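Local structure of putative esterase PA1618 (4QD8) at residues A[28-31]-A[37-40]; A[57-62]-A[118-123]; A[64-69]-A[102-107]; A[70-75]-A[79-84]. The protein probably acts as a hotdog-fold thioesterase that hydrolyses acyl-CoA thioesters, with 1,4-dihydroxy-2-naphthoyl-CoA a suggested substrate, and binds phenacyl-CoA in the crystal. All coordinates share one frame; numbering follows the deposited sequence.

Interaction 1 of 4, residues A[28-31]-A[37-40]; sequences RFEA and LTAS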
loop_
_atom_site.group_PDB
_atom_site.type_symbol
_atom_site.label_atom_id
_atom_site.label_comp_id
_atom_site.label_asym_id
_atom_site.label_seq_id
_atom_site.Cartn_x
_atom_site.Cartn_y
_atom_site.Cartn_z
ATOM N N ARG A 28 -10.121 7.808 -21.714
ATOM C CA ARG A 28 -9.852 8.907 -22.623
ATOM C C ARG A 28 -8.871 9.868 -21.972
ATOM O O ARG A 28 -9.171 10.442 -20.925
ATOM C CB ARG A 28 -11.167 9.631 -22.956
ATOM C CG ARG A 28 -11.026 10.774 -23.948
ATOM C CD ARG A 28 -12.365 11.471 -24.182
ATOM N NE ARG A 28 -12.804 12.243 -23.018
ATOM C CZ ARG A 28 -14.076 12.454 -22.689
ATOM N NH1 ARG A 28 -15.050 11.943 -23.429
ATOM N NH2 ARG A 28 -14.376 13.162 -21.607
ATOM N N PHE A 29 -7.692 10.030 -22.577
ATOM C CA PHE A 29 -6.772 11.078 -22.143
ATOM C C PHE A 29 -7.345 12.417 -22.577
ATOM O O PHE A 29 -7.646 12.600 -23.759
ATOM C CB PHE A 29 -5.377 10.844 -22.724
ATOM C CG PHE A 29 -4.705 9.634 -22.140
ATOM C CD1 PHE A 29 -4.965 8.371 -22.644
ATOM C CD2 PHE A 29 -3.856 9.759 -21.049
ATOM C CE1 PHE A 29 -4.373 7.241 -22.079
ATOM C CE2 PHE A 29 -3.262 8.650 -20.481
ATOM C CZ PHE A 29 -3.523 7.381 -20.996
ATOM N N GLU A 30 -7.502 13.332 -21.619
ATOM C CA GLU A 30 -8.328 14.525 -21.798
ATOM C C GLU A 30 -7.564 15.829 -21.810
ATOM O O GLU A 30 -7.944 16.780 -22.497
ATOM C CB GLU A 30 -9.309 14.642 -20.639
ATOM C CG GLU A 30 -10.015 13.374 -20.290
ATOM C CD GLU A 30 -11.387 13.648 -19.763
ATOM O OE1 GLU A 30 -12.350 13.099 -20.343
ATOM O OE2 GLU A 30 -11.492 14.411 -18.772
ATOM N N ALA A 31 -6.527 15.899 -20.988
ATOM C CA ALA A 31 -5.876 17.168 -20.709
ATOM C C ALA A 31 -4.481 16.951 -20.170
ATOM O O ALA A 31 -4.161 15.887 -19.635
ATOM C CB ALA A 31 -6.693 17.963 -19.706
ATOM N N LEU A 37 -1.190 15.207 -15.945
ATOM C CA LEU A 37 -1.830 14.559 -17.080
ATOM C C LEU A 37 -3.174 14.044 -16.575
ATOM O O LEU A 37 -3.262 13.555 -15.451
ATOM C CB LEU A 37 -0.957 13.415 -17.596
ATOM C CG LEU A 37 -1.461 12.640 -18.819
ATOM C CD1 LEU A 37 -1.664 13.549 -20.031
ATOM C CD2 LEU A 37 -0.543 11.465 -19.159
ATOM N N THR A 38 -4.222 14.186 -17.388
ATOM C CA THR A 38 -5.594 13.892 -16.945
ATOM C C THR A 38 -6.276 12.922 -17.914
ATOM O O THR A 38 -6.160 13.075 -19.131
ATOM C CB THR A 38 -6.429 15.197 -16.849
ATOM O OG1 THR A 38 -5.846 16.085 -15.880
ATOM C CG2 THR A 38 -7.876 14.901 -16.458
ATOM N N ALA A 39 -6.968 11.911 -17.372
ATOM C CA ALA A 39 -7.753 10.971 -18.176
ATOM C C ALA A 39 -9.042 10.663 -17.439
ATOM O O ALA A 39 -9.081 10.733 -16.219
ATOM C CB ALA A 39 -6.980 9.669 -18.409
ATOM N N SER A 40 -10.087 10.306 -18.178
ATOM C CA SER A 40 -11.364 9.959 -17.575
ATOM C C SER A 40 -11.865 8.634 -18.123
ATOM O O SER A 40 -11.341 8.125 -19.116
ATOM C CB SER A 40 -12.396 11.053 -17.824
ATOM O OG SER A 40 -12.767 11.074 -19.192
#
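Arg28 and Ser40 face each other as a hydrogen-bonded pair of an antiparallel beta hairpin. Arg28 N gives its hydrogen to Ser40 O at 2.9 Å, and Ser40 N returns one to Arg28 O at the same distance. Phe29 N is taken by Asn14 OD1 of helix 10-15. Further on, a classic beta bulge sets Glu30 and Ala31 opposite Thr38. Thr38 O therefore accepts twice. The bond from Glu30 N is 2.8 Å long and almost straight (176°), whereas that from Ala31 N is weak at 3.4 Å. Thr38 N is satisfied by Ala31 O at 2.8 Å. The bend of the Glu30 chain at chi2 (-149°) brings its carboxylate over to the Ser40 hydroxyl. Glu30 OE1 is modelled as accepting from Ser40 OG and pairing with Arg28 NH2, both at distances too short to trust. The carboxylate lies at the edge of the Arg28 guanidinium, in its plane. Ser40 OG also bonds to Arg99. On the apolar side, Ala39 CB sits over one face of the Phe29 ring, 4.1 Å from CD2. That side is covered by helix 56-72, through Leu62, Leu66 and Met69, and by helix 10-15. Strand 99-106 continues the sheet beyond 37-40.

Interaction 2 of 4, residues A[57-62]-A[118-123]; sequences GASVVL and IRLSGD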
loop_
_atom_site.group_PDB
_atom_site.type_symbol
_atom_site.label_atom_id
_atom_site.label_comp_id
_atom_site.label_asym_id
_atom_site.label_seq_id
_atom_site.Cartn_x
_atom_site.Cartn_y
_atom_site.Cartn_z
ATOM N N GLY A 57 -11.253 -2.062 -8.818
ATOM C CA GLY A 57 -10.172 -2.400 -9.735
ATOM C C GLY A 57 -10.175 -1.547 -10.990
ATOM O O GLY A 57 -9.120 -1.234 -11.550
ATOM N N ALA A 58 -11.359 -1.171 -11.459
ATOM C CA ALA A 58 -11.456 -0.305 -12.633
ATOM C C ALA A 58 -10.842 1.068 -12.335
ATOM O O ALA A 58 -10.189 1.667 -13.204
ATOM C CB ALA A 58 -12.914 -0.179 -13.096
ATOM N N SER A 59 -11.034 1.570 -11.116
ATOM C CA SER A 59 -10.374 2.805 -10.703
ATOM C C SER A 59 -8.869 2.640 -10.808
ATOM O O SER A 59 -8.168 3.564 -11.236
ATOM C CB SER A 59 -10.731 3.197 -9.269
ATOM O OG SER A 59 -12.031 3.752 -9.212
ATOM N N VAL A 60 -8.381 1.461 -10.439
ATOM C CA VAL A 60 -6.947 1.204 -10.488
ATOM C C VAL A 60 -6.456 1.061 -11.944
ATOM O O VAL A 60 -5.375 1.547 -12.274
ATOM C CB VAL A 60 -6.534 0.025 -9.582
ATOM C CG1 VAL A 60 -5.016 -0.237 -9.688
ATOM C CG2 VAL A 60 -6.898 0.335 -8.124
ATOM N N VAL A 61 -7.255 0.454 -12.825
ATOM C CA VAL A 61 -6.887 0.422 -14.251
ATOM C C VAL A 61 -6.703 1.849 -14.776
ATOM O O VAL A 61 -5.718 2.154 -15.459
ATOM C CB VAL A 61 -7.947 -0.287 -15.132
ATOM C CG1 VAL A 61 -7.547 -0.189 -16.619
ATOM C CG2 VAL A 61 -8.093 -1.743 -14.737
ATOM N N LEU A 62 -7.649 2.728 -14.464
ATOM C CA LEU A 62 -7.525 4.119 -14.880
ATOM C C LEU A 62 -6.244 4.745 -14.322
ATOM O O LEU A 62 -5.467 5.363 -15.063
ATOM C CB LEU A 62 -8.747 4.921 -14.446
ATOM C CG LEU A 62 -8.713 6.409 -14.785
ATOM C CD1 LEU A 62 -8.460 6.625 -16.282
ATOM C CD2 LEU A 62 -10.040 7.049 -14.345
ATOM N N ILE A 118 -2.076 9.961 -7.877
ATOM C CA ILE A 118 -3.208 9.988 -8.803
ATOM C C ILE A 118 -4.508 10.204 -8.036
ATOM O O ILE A 118 -4.841 9.430 -7.136
ATOM C CB ILE A 118 -3.254 8.720 -9.675
ATOM C CG1 ILE A 118 -1.949 8.625 -10.472
ATOM C CG2 ILE A 118 -4.429 8.780 -10.660
ATOM C CD1 ILE A 118 -1.509 7.226 -10.761
ATOM N N ARG A 119 -5.210 11.288 -8.370
ATOM C CA ARG A 119 -6.449 11.652 -7.665
ATOM C C ARG A 119 -7.659 11.476 -8.583
ATOM O O ARG A 119 -7.676 12.005 -9.695
ATOM C CB ARG A 119 -6.413 13.118 -7.195
ATOM C CG ARG A 119 -5.190 13.554 -6.388
ATOM C CD ARG A 119 -5.037 12.769 -5.112
ATOM N NE ARG A 119 -3.869 13.229 -4.359
ATOM C CZ ARG A 119 -3.900 14.166 -3.416
ATOM N NH1 ARG A 119 -5.049 14.745 -3.084
ATOM N NH2 ARG A 119 -2.781 14.512 -2.794
ATOM N N LEU A 120 -8.681 10.766 -8.101
ATOM C CA LEU A 120 -9.874 10.492 -8.900
ATOM C C LEU A 120 -11.095 11.133 -8.264
ATOM O O LEU A 120 -11.201 11.220 -7.030
ATOM C CB LEU A 120 -10.121 8.983 -9.039
ATOM C CG LEU A 120 -9.263 8.210 -10.043
ATOM C CD1 LEU A 120 -7.827 8.131 -9.563
ATOM C CD2 LEU A 120 -9.817 6.822 -10.258
ATOM N N SER A 121 -12.015 11.561 -9.118
ATOM C CA SER A 121 -13.277 12.126 -8.649
ATOM C C SER A 121 -14.383 11.876 -9.669
ATOM O O SER A 121 -14.136 11.763 -10.881
ATOM C CB SER A 121 -13.125 13.625 -8.368
ATOM O OG SER A 121 -12.765 14.319 -9.544
ATOM N N GLY A 122 -15.607 11.758 -9.169
ATOM C CA GLY A 122 -16.749 11.621 -10.046
ATOM C C GLY A 122 -17.181 12.981 -10.546
ATOM O O GLY A 122 -16.510 13.994 -10.308
ATOM N N ASP A 123 -18.308 13.013 -11.241
ATOM C CA ASP A 123 -18.716 14.253 -11.883
ATOM C C ASP A 123 -19.124 15.323 -10.877
ATOM O O ASP A 123 -19.123 16.504 -11.208
ATOM C CB ASP A 123 -19.808 13.984 -12.916
ATOM C CG ASP A 123 -19.287 13.206 -14.111
ATOM O OD1 ASP A 123 -18.113 13.415 -14.494
ATOM O OD2 ASP A 123 -20.046 12.390 -14.663
#
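The helical bond from Val61 N to Gly57 O, 2.8 Å long, closes the turn of helix 56-72 that carries Ser59; Ser59 and Leu62 receive Leu120. This is the helix that a hotdog fold wraps in its curved antiparallel sheet, and Leu120 belongs to strand 113-121 of that sheet. The contact is small, buried and wholly van der Waals. One branch of Leu120 does the touching. Its CG stands anti to the carbonyl carbon (chi1 -78°), which carries CD2 across to the helix. CD2 comes 3.8 Å from Ser59 O and meets both CB and OG of the same serine. Leu62 joins from the next turn. The two leucine side chains run in opposite senses, one from the helix and one from the strand. Around them the wall is apolar: Val100 and Ala102 of strand 99-106 touch both leucines, and Ala39 and Met41 lie against Leu62. The backbone of Leu120 is held by hydrogen bonds to Ser128 and Cys129 of strand 127-139. Val60, which points away from Leu120, packs on Val60 of the second subunit. Between the two leucines the meeting is methyl to methyl, Leu62 CD2 to Leu120 CD2 at 4.1 Å.

Interaction 3 of 4, residues A[64-69]-A[102-107]; sequences ESLGSM and AVARAI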
loop_
_atom_site.group_PDB
_atom_site.type_symbol
_atom_site.label_atom_id
_atom_site.label_comp_id
_atom_site.label_asym_id
_atom_site.label_seq_id
_atom_site.Cartn_x
_atom_site.Cartn_y
_atom_site.Cartn_z
ATOM N N GLU A 64 -3.483 3.310 -13.225
ATOM C CA GLU A 64 -2.256 2.701 -13.750
ATOM C C GLU A 64 -2.052 3.023 -15.233
ATOM O O GLU A 64 -0.913 3.204 -15.671
ATOM C CB GLU A 64 -2.194 1.189 -13.463
ATOM C CG GLU A 64 -0.821 0.606 -13.762
ATOM C CD GLU A 64 -0.413 -0.576 -12.878
ATOM O OE1 GLU A 64 -0.954 -0.772 -11.751
ATOM O OE2 GLU A 64 0.495 -1.289 -13.332
ATOM N N SER A 65 -3.140 3.132 -16.000
ATOM C CA SER A 65 -3.042 3.573 -17.395
ATOM C C SER A 65 -2.456 4.970 -17.449
ATOM O O SER A 65 -1.565 5.251 -18.248
ATOM C CB SER A 65 -4.422 3.623 -18.072
ATOM O OG SER A 65 -4.750 2.385 -18.666
ATOM N N LEU A 66 -2.982 5.840 -16.599
ATOM C CA LEU A 66 -2.613 7.240 -16.582
ATOM C C LEU A 66 -1.170 7.399 -16.137
ATOM O O LEU A 66 -0.380 8.046 -16.810
ATOM C CB LEU A 66 -3.553 8.018 -15.653
ATOM C CG LEU A 66 -3.275 9.509 -15.523
ATOM C CD1 LEU A 66 -3.236 10.158 -16.906
ATOM C CD2 LEU A 66 -4.345 10.153 -14.667
ATOM N N GLY A 67 -0.813 6.790 -15.011
ATOM C CA GLY A 67 0.547 6.898 -14.512
ATOM C C GLY A 67 1.587 6.237 -15.397
ATOM O O GLY A 67 2.710 6.745 -15.512
ATOM N N SER A 68 1.243 5.111 -16.015
ATOM C CA SER A 68 2.195 4.438 -16.899
ATOM C C SER A 68 2.465 5.283 -18.137
ATOM O O SER A 68 3.606 5.370 -18.607
ATOM C CB SER A 68 1.695 3.056 -17.304
ATOM O OG SER A 68 1.560 2.239 -16.152
ATOM N N MET A 69 1.420 5.915 -18.655
ATOM C CA MET A 69 1.574 6.785 -19.818
ATOM C C MET A 69 2.396 8.008 -19.434
ATOM O O MET A 69 3.274 8.447 -20.187
ATOM C CB MET A 69 0.218 7.218 -20.366
ATOM C CG MET A 69 0.310 7.946 -21.691
ATOM S SD MET A 69 0.838 6.813 -22.988
ATOM C CE MET A 69 -0.657 5.847 -23.211
ATOM N N ALA A 102 -9.303 11.117 -13.502
ATOM C CA ALA A 102 -8.070 10.923 -12.744
ATOM C C ALA A 102 -7.055 11.978 -13.159
ATOM O O ALA A 102 -6.920 12.276 -14.342
ATOM C CB ALA A 102 -7.507 9.530 -13.000
ATOM N N VAL A 103 -6.348 12.542 -12.185
ATOM C CA VAL A 103 -5.275 13.503 -12.476
ATOM C C VAL A 103 -3.981 12.978 -11.871
ATOM O O VAL A 103 -3.940 12.662 -10.685
ATOM C CB VAL A 103 -5.591 14.888 -11.890
ATOM C CG1 VAL A 103 -4.518 15.911 -12.280
ATOM C CG2 VAL A 103 -6.949 15.372 -12.377
ATOM N N ALA A 104 -2.933 12.881 -12.683
ATOM C CA ALA A 104 -1.646 12.387 -12.209
ATOM C C ALA A 104 -0.645 13.525 -12.058
ATOM O O ALA A 104 -0.508 14.368 -12.953
ATOM C CB ALA A 104 -1.091 11.325 -13.155
ATOM N N ARG A 105 0.064 13.513 -10.936
ATOM C CA ARG A 105 1.136 14.467 -10.654
ATOM C C ARG A 105 2.358 13.682 -10.159
ATOM O O ARG A 105 2.220 12.657 -9.515
ATOM C CB ARG A 105 0.680 15.470 -9.595
ATOM C CG ARG A 105 -0.391 16.423 -10.098
ATOM C CD ARG A 105 -0.907 17.352 -9.014
ATOM N NE ARG A 105 -1.975 18.208 -9.537
ATOM C CZ ARG A 105 -1.767 19.332 -10.223
ATOM N NH1 ARG A 105 -0.528 19.754 -10.470
ATOM N NH2 ARG A 105 -2.799 20.043 -10.667
ATOM N N ALA A 106 3.561 14.147 -10.477
ATOM C CA ALA A 106 4.751 13.411 -10.064
ATOM C C ALA A 106 5.089 13.664 -8.599
ATOM O O ALA A 106 5.008 14.808 -8.124
ATOM C CB ALA A 106 5.949 13.789 -10.954
ATOM N N ILE A 107 5.469 12.605 -7.885
ATOM C CA ILE A 107 6.028 12.765 -6.546
ATOM C C ILE A 107 7.542 12.696 -6.662
ATOM O O ILE A 107 8.277 13.451 -6.025
ATOM C CB ILE A 107 5.546 11.650 -5.601
ATOM C CG1 ILE A 107 4.033 11.765 -5.408
ATOM C CG2 ILE A 107 6.270 11.717 -4.245
ATOM C CD1 ILE A 107 3.597 13.096 -4.821
#
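Leu66 reaches from helix 56-72 onto Ala102 and Ala104 of strand 99-106. The contact joins the long helix of the hotdog fold to the sheet that curls round it. The short axes of helix and strand lie 8.6 Å apart at closest approach and differ by 36° in direction.

Along the helix, Glu64 comes first, and its OE1 is hydrogen-bonded to His91 of the second subunit. Ser65 does likewise through its OG, which bonds to His55 of that subunit. Leu66 alone carries the packing on the strand. Its CG lies anti to the backbone N (chi1 179°), which carries CG toward the strand. CG rests on Ala104 CB at 3.7 Å. The CD2 branch goes further and settles between the two alanines, 3.6 Å from Ala102 CB. It also lies against the strand backbone, 3.4 Å from Ala102 O and 3.7 Å from Ala104 N. The alanine methyls are short, so the leucine can come down this far. Its other branch, CD1, packs on Leu37 of the adjacent strand 36-42. The strand itself is held on both edges: Ala102 and Ala104 bond to 36-42, while Val103 and Arg105 bond to 113-121.

Further along, Ser68 turns back on its own helix. Glu64 O accepts from both Ser68 N, at 2.9 Å, and Ser68 OG, at 2.7 Å, and the two donors arrive from opposite faces of the carbonyl plane.

Interaction 4 of 4, residues A[70-75]-A[79-84]; sequences ASYLCV and QYYCVG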
loop_
_atom_site.group_PDB
_atom_site.type_symbol
_atom_site.label_atom_id
_atom_site.label_comp_id
_atom_site.label_asym_id
_atom_site.label_seq_id
_atom_site.Cartn_x
_atom_site.Cartn_y
_atom_site.Cartn_z
ATOM N N ALA A 70 2.121 8.558 -18.258
ATOM C CA ALA A 70 2.924 9.670 -17.746
ATOM C C ALA A 70 4.417 9.299 -17.655
ATOM O O ALA A 70 5.273 10.095 -18.038
ATOM C CB ALA A 70 2.400 10.134 -16.412
ATOM N N SER A 71 4.729 8.097 -17.162
ATOM C CA SER A 71 6.126 7.637 -17.119
ATOM C C SER A 71 6.740 7.525 -18.500
ATOM O O SER A 71 7.885 7.920 -18.710
ATOM C CB SER A 71 6.249 6.298 -16.397
ATOM O OG SER A 71 6.371 6.510 -15.014
ATOM N N TYR A 72 5.977 6.989 -19.443
ATOM C CA TYR A 72 6.465 6.887 -20.811
ATOM C C TYR A 72 6.823 8.227 -21.429
ATOM O O TYR A 72 7.762 8.311 -22.225
ATOM C CB TYR A 72 5.465 6.128 -21.673
ATOM C CG TYR A 72 5.841 4.682 -21.759
ATOM C CD1 TYR A 72 6.854 4.267 -22.618
ATOM C CD2 TYR A 72 5.222 3.732 -20.953
ATOM C CE1 TYR A 72 7.223 2.935 -22.695
ATOM C CE2 TYR A 72 5.582 2.403 -21.022
ATOM C CZ TYR A 72 6.581 2.010 -21.896
ATOM O OH TYR A 72 6.933 0.684 -21.966
ATOM N N LEU A 73 6.117 9.274 -21.022
ATOM C CA LEU A 73 6.348 10.622 -21.545
ATOM C C LEU A 73 7.517 11.298 -20.839
ATOM O O LEU A 73 7.897 12.415 -21.189
ATOM C CB LEU A 73 5.093 11.481 -21.367
ATOM C CG LEU A 73 3.858 11.072 -22.173
ATOM C CD1 LEU A 73 2.633 11.795 -21.696
ATOM C CD2 LEU A 73 4.104 11.372 -23.654
ATOM N N CYS A 74 8.076 10.623 -19.838
ATOM C CA CYS A 74 9.163 11.200 -19.046
ATOM C C CYS A 74 10.503 10.493 -19.220
ATOM O O CYS A 74 11.537 11.030 -18.826
ATOM C CB CYS A 74 8.801 11.227 -17.559
ATOM S SG CYS A 74 7.512 12.402 -17.128
ATOM N N VAL A 75 10.503 9.299 -19.796
ATOM C CA VAL A 75 11.773 8.605 -20.009
ATOM C C VAL A 75 12.288 8.722 -21.428
ATOM O O VAL A 75 11.560 9.108 -22.342
ATOM C CB VAL A 75 11.705 7.101 -19.670
ATOM C CG1 VAL A 75 11.322 6.904 -18.225
ATOM C CG2 VAL A 75 10.753 6.383 -20.609
ATOM N N GLN A 79 15.984 4.020 -24.909
ATOM C CA GLN A 79 16.822 3.212 -24.037
ATOM C C GLN A 79 16.052 2.500 -22.936
ATOM O O GLN A 79 16.561 1.545 -22.353
ATOM C CB GLN A 79 17.899 4.069 -23.386
ATOM C CG GLN A 79 19.043 4.445 -24.295
ATOM C CD GLN A 79 20.176 5.091 -23.535
ATOM O OE1 GLN A 79 20.404 6.293 -23.651
ATOM N NE2 GLN A 79 20.891 4.295 -22.743
ATOM N N TYR A 80 14.852 2.986 -22.635
ATOM C CA TYR A 80 14.112 2.494 -21.474
ATOM C C TYR A 80 12.643 2.268 -21.760
ATOM O O TYR A 80 12.053 2.914 -22.619
ATOM C CB TYR A 80 14.207 3.492 -20.312
ATOM C CG TYR A 80 15.607 3.777 -19.850
ATOM C CD1 TYR A 80 16.330 2.827 -19.146
ATOM C CD2 TYR A 80 16.205 5.004 -20.106
ATOM C CE1 TYR A 80 17.610 3.081 -18.718
ATOM C CE2 TYR A 80 17.491 5.267 -19.686
ATOM C CZ TYR A 80 18.184 4.303 -18.989
ATOM O OH TYR A 80 19.462 4.561 -18.563
ATOM N N TYR A 81 12.041 1.364 -21.001
ATOM C CA TYR A 81 10.595 1.308 -20.957
ATOM C C TYR A 81 10.196 1.203 -19.498
ATOM O O TYR A 81 11.037 0.958 -18.637
ATOM C CB TYR A 81 10.041 0.154 -21.784
ATOM C CG TYR A 81 10.360 -1.208 -21.239
ATOM C CD1 TYR A 81 11.625 -1.751 -21.380
ATOM C CD2 TYR A 81 9.387 -1.962 -20.605
ATOM C CE1 TYR A 81 11.922 -2.997 -20.891
ATOM C CE2 TYR A 81 9.672 -3.209 -20.115
ATOM C CZ TYR A 81 10.941 -3.723 -20.259
ATOM O OH TYR A 81 11.235 -4.971 -19.772
ATOM N N CYS A 82 8.921 1.425 -19.224
ATOM C CA CYS A 82 8.458 1.499 -17.846
ATOM C C CYS A 82 7.369 0.479 -17.605
ATOM O O CYS A 82 6.490 0.298 -18.444
ATOM C CB CYS A 82 7.926 2.890 -17.549
ATOM S SG CYS A 82 9.204 4.154 -17.732
ATOM N N VAL A 83 7.432 -0.188 -16.459
ATOM C CA VAL A 83 6.369 -1.116 -16.073
ATOM C C VAL A 83 5.922 -0.837 -14.641
ATOM O O VAL A 83 6.699 -0.355 -13.821
ATOM C CB VAL A 83 6.816 -2.578 -16.207
ATOM C CG1 VAL A 83 7.165 -2.895 -17.661
ATOM C CG2 VAL A 83 8.008 -2.864 -15.316
ATOM N N GLY A 84 4.663 -1.124 -14.340
ATOM C CA GLY A 84 4.188 -0.979 -12.972
ATOM C C GLY A 84 4.965 -1.869 -12.024
ATOM O O GLY A 84 5.200 -3.048 -12.307
#
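Cys82 is met by three side chains: Ser71, Tyr72 and Val75. The contact folds the C-terminal end of the hotdog helix 56-72 back on strand 80-91 across a short turn. Val75 CG1 comes to 3.5 Å from Cys82 SG, and Ser71 CB to 3.9 Å from the same sulfur. The Cys82 thiol is turned to this side with SG anti to the carbonyl carbon (chi1 -62°). Cys82 SG also stands 5.1 Å from the centroid of the Tyr72 ring, 7° off the ring normal, a sulfur-aromatic contact. Val75 packs beside Tyr80, with Val75 CG2 4.2 Å from Tyr80 O.

The Tyr72 side chain reaches across the strand, its hydroxyl end toward Tyr81 and Cys82 N. Its CE2 is 3.4 Å from Cys82 O. Tyr72 OH lies 3.2 Å from Tyr81 CB and at the edge of the Tyr81 ring, near its plane. The same oxygen accepts a weak hydrogen bond from Cys82 N, 3.5 Å away. These two tyrosines are neighbours whose hydroxyl ends head in the same general direction.

In the next shell, Ser71 OG is satisfied by His114 and Trp116. Phe51 of the second subunit stacks on Tyr72. Backbone bonds from Tyr81 and Val83 join the strand to 127-139.

The contact probably rests mainly on dispersion and on the polarisable sulfur. Its one crossing hydrogen bond is weak, and Tyr80 O is buried here with no partner.

From the N terminus, interaction 1 comes first and closes the short hairpin of strands 28-32 and 36-42. It is complete before the long helix 56-72 begins. The other three contacts all start on that helix and nest without crossing. Interaction 2 closes the widest loop, from 57-62 to 118-123. Interaction 3 lies inside it, and interaction 4, the tight return from helix to strand 80-91, lies inside interaction 3. Together they set successive turns of the helix against three strands of the curled sheet. Interactions 1, 2 and 3 meet around Ala39, Leu62 and Ala102, while interaction 4 lies at the far end of the helix from interaction 2.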